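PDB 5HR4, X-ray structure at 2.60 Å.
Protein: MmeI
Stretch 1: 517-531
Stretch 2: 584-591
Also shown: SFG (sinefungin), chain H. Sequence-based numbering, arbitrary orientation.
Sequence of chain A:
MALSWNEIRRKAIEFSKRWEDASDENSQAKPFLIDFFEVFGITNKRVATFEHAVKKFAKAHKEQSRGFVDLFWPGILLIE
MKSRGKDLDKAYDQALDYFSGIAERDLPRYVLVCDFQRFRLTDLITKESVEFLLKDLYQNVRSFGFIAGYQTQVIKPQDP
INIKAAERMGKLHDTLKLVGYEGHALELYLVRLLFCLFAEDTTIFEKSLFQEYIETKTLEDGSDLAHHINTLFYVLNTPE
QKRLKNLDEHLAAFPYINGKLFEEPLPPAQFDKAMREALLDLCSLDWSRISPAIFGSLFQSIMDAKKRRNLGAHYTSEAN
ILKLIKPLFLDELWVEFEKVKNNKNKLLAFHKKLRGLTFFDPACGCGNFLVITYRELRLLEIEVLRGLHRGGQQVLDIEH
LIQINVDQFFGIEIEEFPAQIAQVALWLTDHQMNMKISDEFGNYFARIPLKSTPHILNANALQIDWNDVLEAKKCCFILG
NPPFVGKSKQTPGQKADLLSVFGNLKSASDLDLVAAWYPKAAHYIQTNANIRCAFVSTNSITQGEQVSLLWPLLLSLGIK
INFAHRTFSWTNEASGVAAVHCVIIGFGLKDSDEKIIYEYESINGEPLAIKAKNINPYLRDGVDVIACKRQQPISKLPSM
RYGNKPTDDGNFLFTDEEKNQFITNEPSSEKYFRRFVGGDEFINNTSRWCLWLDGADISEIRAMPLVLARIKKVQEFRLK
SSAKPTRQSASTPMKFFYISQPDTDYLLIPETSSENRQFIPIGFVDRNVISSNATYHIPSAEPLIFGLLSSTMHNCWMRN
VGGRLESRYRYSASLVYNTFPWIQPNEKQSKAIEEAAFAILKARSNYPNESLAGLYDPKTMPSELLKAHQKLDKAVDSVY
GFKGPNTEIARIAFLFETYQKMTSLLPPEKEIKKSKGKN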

# COMPACT_ATOMS: atom_id res chain seq x y z
N TRP A 517 -2.21 -12.67 -0.24
CA TRP A 517 -2.26 -13.05 1.17
C TRP A 517 -3.68 -13.35 1.66
O TRP A 517 -3.83 -14.01 2.68
CB TRP A 517 -1.64 -11.98 2.08
CG TRP A 517 -0.15 -12.07 2.17
CD1 TRP A 517 0.58 -12.42 3.26
CD2 TRP A 517 0.78 -11.82 1.12
NE1 TRP A 517 1.92 -12.39 2.95
CE2 TRP A 517 2.07 -12.03 1.64
CE3 TRP A 517 0.65 -11.43 -0.22
CZ2 TRP A 517 3.22 -11.86 0.88
CZ3 TRP A 517 1.79 -11.27 -0.98
CH2 TRP A 517 3.06 -11.48 -0.43
N TYR A 518 -4.71 -12.88 0.95
CA TYR A 518 -6.08 -13.10 1.42
C TYR A 518 -6.53 -14.55 1.29
O TYR A 518 -7.06 -15.10 2.27
CB TYR A 518 -7.04 -12.14 0.71
CG TYR A 518 -6.97 -10.71 1.19
CD1 TYR A 518 -5.90 -9.89 0.85
CD2 TYR A 518 -7.98 -10.18 1.98
CE1 TYR A 518 -5.84 -8.59 1.27
CE2 TYR A 518 -7.93 -8.88 2.42
CZ TYR A 518 -6.85 -8.09 2.07
OH TYR A 518 -6.80 -6.79 2.50
N PRO A 519 -6.39 -15.22 0.14
CA PRO A 519 -6.75 -16.64 0.09
C PRO A 519 -5.88 -17.49 0.99
O PRO A 519 -6.37 -18.48 1.56
CB PRO A 519 -6.55 -17.01 -1.39
CG PRO A 519 -6.63 -15.73 -2.10
CD PRO A 519 -6.00 -14.73 -1.19
N LYS A 520 -4.59 -17.16 1.12
CA LYS A 520 -3.73 -17.85 2.08
C LYS A 520 -4.35 -17.83 3.46
O LYS A 520 -4.71 -18.88 4.00
CB LYS A 520 -2.34 -17.21 2.09
CG LYS A 520 -1.39 -17.84 1.12
CD LYS A 520 -1.14 -19.29 1.50
CE LYS A 520 0.26 -19.75 1.12
NZ LYS A 520 0.46 -21.19 1.45
N ALA A 521 -4.49 -16.63 4.05
CA ALA A 521 -5.18 -16.49 5.33
C ALA A 521 -6.51 -17.22 5.32
O ALA A 521 -6.82 -17.96 6.26
CB ALA A 521 -5.38 -15.02 5.65
N ALA A 522 -7.30 -17.04 4.26
CA ALA A 522 -8.63 -17.66 4.21
C ALA A 522 -8.54 -19.18 4.25
O ALA A 522 -9.39 -19.83 4.87
CB ALA A 522 -9.38 -17.20 2.96
N HIS A 523 -7.54 -19.77 3.60
CA HIS A 523 -7.37 -21.22 3.69
C HIS A 523 -6.81 -21.63 5.05
O HIS A 523 -7.24 -22.63 5.63
CB HIS A 523 -6.48 -21.72 2.55
CG HIS A 523 -7.21 -21.87 1.24
ND1 HIS A 523 -7.00 -21.03 0.17
CD2 HIS A 523 -8.16 -22.75 0.85
CE1 HIS A 523 -7.78 -21.39 -0.84
NE2 HIS A 523 -8.49 -22.43 -0.45
N TYR A 524 -5.89 -20.83 5.59
CA TYR A 524 -5.27 -21.13 6.87
C TYR A 524 -6.30 -21.19 8.00
O TYR A 524 -6.25 -22.09 8.84
CB TYR A 524 -4.21 -20.08 7.15
CG TYR A 524 -3.51 -20.20 8.49
CD1 TYR A 524 -2.60 -21.22 8.73
CD2 TYR A 524 -3.73 -19.27 9.49
CE1 TYR A 524 -1.95 -21.31 9.95
CE2 TYR A 524 -3.07 -19.36 10.70
CZ TYR A 524 -2.19 -20.37 10.92
OH TYR A 524 -1.53 -20.46 12.12
N ILE A 525 -7.21 -20.22 8.06
CA ILE A 525 -8.14 -20.16 9.19
C ILE A 525 -9.31 -21.11 9.02
O ILE A 525 -10.15 -21.21 9.93
CB ILE A 525 -8.68 -18.74 9.44
CG1 ILE A 525 -9.60 -18.29 8.31
CG2 ILE A 525 -7.53 -17.76 9.59
CD1 ILE A 525 -10.22 -16.93 8.57
N GLN A 526 -9.39 -21.81 7.89
CA GLN A 526 -10.51 -22.72 7.67
C GLN A 526 -10.58 -23.77 8.78
O GLN A 526 -11.67 -24.26 9.09
CB GLN A 526 -10.38 -23.38 6.29
CG GLN A 526 -11.71 -23.69 5.60
CD GLN A 526 -12.48 -22.43 5.21
OE1 GLN A 526 -11.99 -21.61 4.44
NE2 GLN A 526 -13.70 -22.28 5.73
N THR A 527 -9.44 -24.09 9.41
CA THR A 527 -9.38 -25.07 10.49
C THR A 527 -9.65 -24.49 11.87
O THR A 527 -9.70 -25.25 12.84
CB THR A 527 -8.01 -25.78 10.51
OG1 THR A 527 -6.97 -24.82 10.72
CG2 THR A 527 -7.73 -26.50 9.20
N ASN A 528 -9.82 -23.16 12.00
CA ASN A 528 -10.04 -22.53 13.31
C ASN A 528 -10.73 -21.18 13.11
O ASN A 528 -10.08 -20.13 13.12
CB ASN A 528 -8.73 -22.38 14.08
CG ASN A 528 -8.88 -21.54 15.37
OD1 ASN A 528 -10.00 -21.20 15.78
ND2 ASN A 528 -7.75 -21.21 16.00
N ALA A 529 -12.07 -21.21 13.01
CA ALA A 529 -12.90 -20.02 12.82
C ALA A 529 -12.78 -18.98 13.93
O ALA A 529 -13.46 -17.95 13.88
CB ALA A 529 -14.37 -20.41 12.69
N ASN A 530 -11.96 -19.23 14.95
CA ASN A 530 -11.78 -18.24 16.00
C ASN A 530 -10.74 -17.20 15.66
O ASN A 530 -10.64 -16.17 16.33
CB ASN A 530 -11.41 -18.92 17.32
CG ASN A 530 -12.62 -19.39 18.08
OD1 ASN A 530 -13.72 -19.48 17.53
ND2 ASN A 530 -12.43 -19.69 19.36
N ILE A 531 -9.93 -17.45 14.64
CA ILE A 531 -8.93 -16.47 14.27
C ILE A 531 -9.62 -15.27 13.65
O ILE A 531 -10.64 -15.41 12.95
CB ILE A 531 -7.91 -17.11 13.32
CG1 ILE A 531 -7.18 -18.27 14.02
CG2 ILE A 531 -6.97 -16.04 12.77
CD1 ILE A 531 -6.37 -19.16 13.08
N ILE A 584 -7.74 -0.77 5.12
CA ILE A 584 -7.48 -1.81 6.11
C ILE A 584 -8.72 -2.69 6.14
O ILE A 584 -9.83 -2.19 6.29
CB ILE A 584 -7.21 -1.25 7.52
CG1 ILE A 584 -6.02 -0.29 7.52
CG2 ILE A 584 -6.95 -2.39 8.49
CD1 ILE A 584 -5.77 0.37 8.86
N ILE A 585 -8.53 -4.00 6.00
CA ILE A 585 -9.65 -4.94 5.88
C ILE A 585 -9.53 -5.96 7.00
O ILE A 585 -8.66 -6.84 6.97
CB ILE A 585 -9.68 -5.65 4.52
CG1 ILE A 585 -9.93 -4.62 3.40
CG2 ILE A 585 -10.78 -6.68 4.52
CD1 ILE A 585 -9.63 -5.12 1.97
N GLY A 586 -10.43 -5.85 7.99
CA GLY A 586 -10.56 -6.87 9.01
C GLY A 586 -11.56 -7.93 8.60
O GLY A 586 -12.69 -7.61 8.20
N PHE A 587 -11.17 -9.20 8.70
CA PHE A 587 -12.02 -10.26 8.18
C PHE A 587 -11.80 -11.54 8.98
O PHE A 587 -10.87 -11.66 9.79
CB PHE A 587 -11.76 -10.50 6.68
CG PHE A 587 -10.37 -10.97 6.38
CD1 PHE A 587 -9.31 -10.07 6.36
CD2 PHE A 587 -10.11 -12.31 6.18
CE1 PHE A 587 -8.03 -10.50 6.11
CE2 PHE A 587 -8.83 -12.74 5.92
CZ PHE A 587 -7.78 -11.84 5.89
N GLY A 588 -12.67 -12.51 8.74
CA GLY A 588 -12.61 -13.77 9.44
C GLY A 588 -13.78 -14.62 9.00
O GLY A 588 -14.50 -14.28 8.06
N LEU A 589 -13.98 -15.73 9.71
CA LEU A 589 -15.05 -16.64 9.34
C LEU A 589 -16.33 -16.41 10.13
O LEU A 589 -17.36 -16.98 9.75
CB LEU A 589 -14.58 -18.09 9.50
CG LEU A 589 -13.60 -18.53 8.40
CD1 LEU A 589 -13.48 -20.02 8.37
CD2 LEU A 589 -14.02 -18.01 7.04
N LYS A 590 -16.30 -15.57 11.16
CA LYS A 590 -17.47 -15.23 11.97
C LYS A 590 -17.98 -13.84 11.60
O LYS A 590 -17.23 -12.86 11.70
CB LYS A 590 -17.13 -15.25 13.46
CG LYS A 590 -16.44 -16.51 13.93
CD LYS A 590 -15.85 -16.34 15.32
CE LYS A 590 -15.71 -17.70 16.00
NZ LYS A 590 -15.65 -17.59 17.50
N ASP A 591 -19.24 -13.75 11.20
CA ASP A 591 -19.86 -12.43 11.08
C ASP A 591 -19.83 -11.72 12.43
O ASP A 591 -19.81 -12.34 13.49
CB ASP A 591 -21.31 -12.54 10.60
CG ASP A 591 -21.43 -13.22 9.26
OD1 ASP A 591 -20.43 -13.81 8.80
OD2 ASP A 591 -22.54 -13.17 8.67
N SFG H . 4.88 -4.17 8.26
CA SFG H . 6.32 -4.10 8.11
C SFG H . 6.80 -2.97 9.00
O SFG H . 5.96 -2.32 9.66
OXT SFG H . 8.02 -2.69 9.09
CB SFG H . 6.68 -3.81 6.65
CG SFG H . 6.02 -4.88 5.79
CD SFG H . 6.18 -4.41 4.36
NE SFG H . 5.12 -3.45 4.12
C5' SFG H . 6.11 -5.58 3.36
C4' SFG H . 7.14 -6.73 3.65
O4' SFG H . 6.77 -7.79 3.00
C3' SFG H . 8.55 -6.44 3.12
O3' SFG H . 9.37 -6.33 4.19
C2' SFG H . 8.93 -7.66 2.21
O2' SFG H . 10.33 -8.11 2.45
C1' SFG H . 8.11 -8.59 2.59
N9 SFG H . 7.71 -9.46 1.53
C8 SFG H . 7.46 -9.16 0.26
N7 SFG H . 7.06 -10.27 -0.37
C5 SFG H . 7.06 -11.25 0.53
C6 SFG H . 6.75 -12.59 0.40
N6 SFG H . 6.31 -13.38 -0.72
N1 SFG H . 6.83 -13.41 1.44
C2 SFG H . 7.21 -12.91 2.64
N3 SFG H . 7.53 -11.60 2.77
C4 SFG H . 7.45 -10.76 1.71

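Stretch 2 runs as a strand from Ile-584 to Gly-588 and then leaves it as a loop. It lies against the helix 517-524 and the turn that follows. The helix and strand axes approach to 9.8 Å, and their N-to-C directions differ by 29°. Both elements therefore advance roughly together, and later residues of one meet later residues of the other.

Ile-584 points away from stretch 1 and makes no contact with it. Ile-585, next along the strand, points toward it. Its CD1 lies 3.3 Å from OH of Tyr-518 and 4.1 Å from CZ of the same residue. The CA-to-CB bond of Tyr-518 is directed sideways, but chi1 in the m well brings the end of the side chain nearer the strand.

Gly-586 has no side chain and makes no contact with stretch 1. The alternation of the strand then returns Phe-587 toward the helix. Its ring meets two helix residues in different ways. Tyr-518 CD2 lies over one face, and the closest approach is 4.0 Å, between Tyr-518 CE2 and Phe-587 CE1. The two ring planes are near parallel, at 24°, but the centroids are 5.4 Å apart. The rings are slid past each other and barely overlap. Ala-521 sits at the edge of the Phe-587 ring, with its CB 4.0 Å from Phe-587 CZ. One turn of helix separates Tyr-518 from Ala-521, so both can reach the same ring.

Gly-588 ends the strand. Its CA lies 4.1 Å from CD1 of Ile-525 and 4.3 Å from O of Ile-531.

Leu-589 has the largest area covered by the other stretch. Its CG packs 3.7 Å from Ile-525 CD1, and its CB lies 4.0 Å from Ala-529 CB. The backbones come close here, with the CA atoms of Leu-589 and Ala-529 5.3 Å apart. The small side chain of Ala-529 fits this close approach.

Lys-590 makes the only hydrogen bond between the stretches. Its NZ donates to OD1 of Asn-530 at 2.7 Å. The lysine chain is extended beyond chi1, with chi2 to chi4 all t, and it passes the backbone of Ala-529, whose O is 3.1 Å from Lys-590 CE. Asn-530 belongs to a type I turn from Asn-528 to Ile-531. The turn is closed by Ile-531 N to Asn-528 O at 3.1 Å, and Asn-530 N also donates to Asn-528 OD1 at 2.9 Å.

Asp-591 is poorly ordered and lies out of reach of stretch 1.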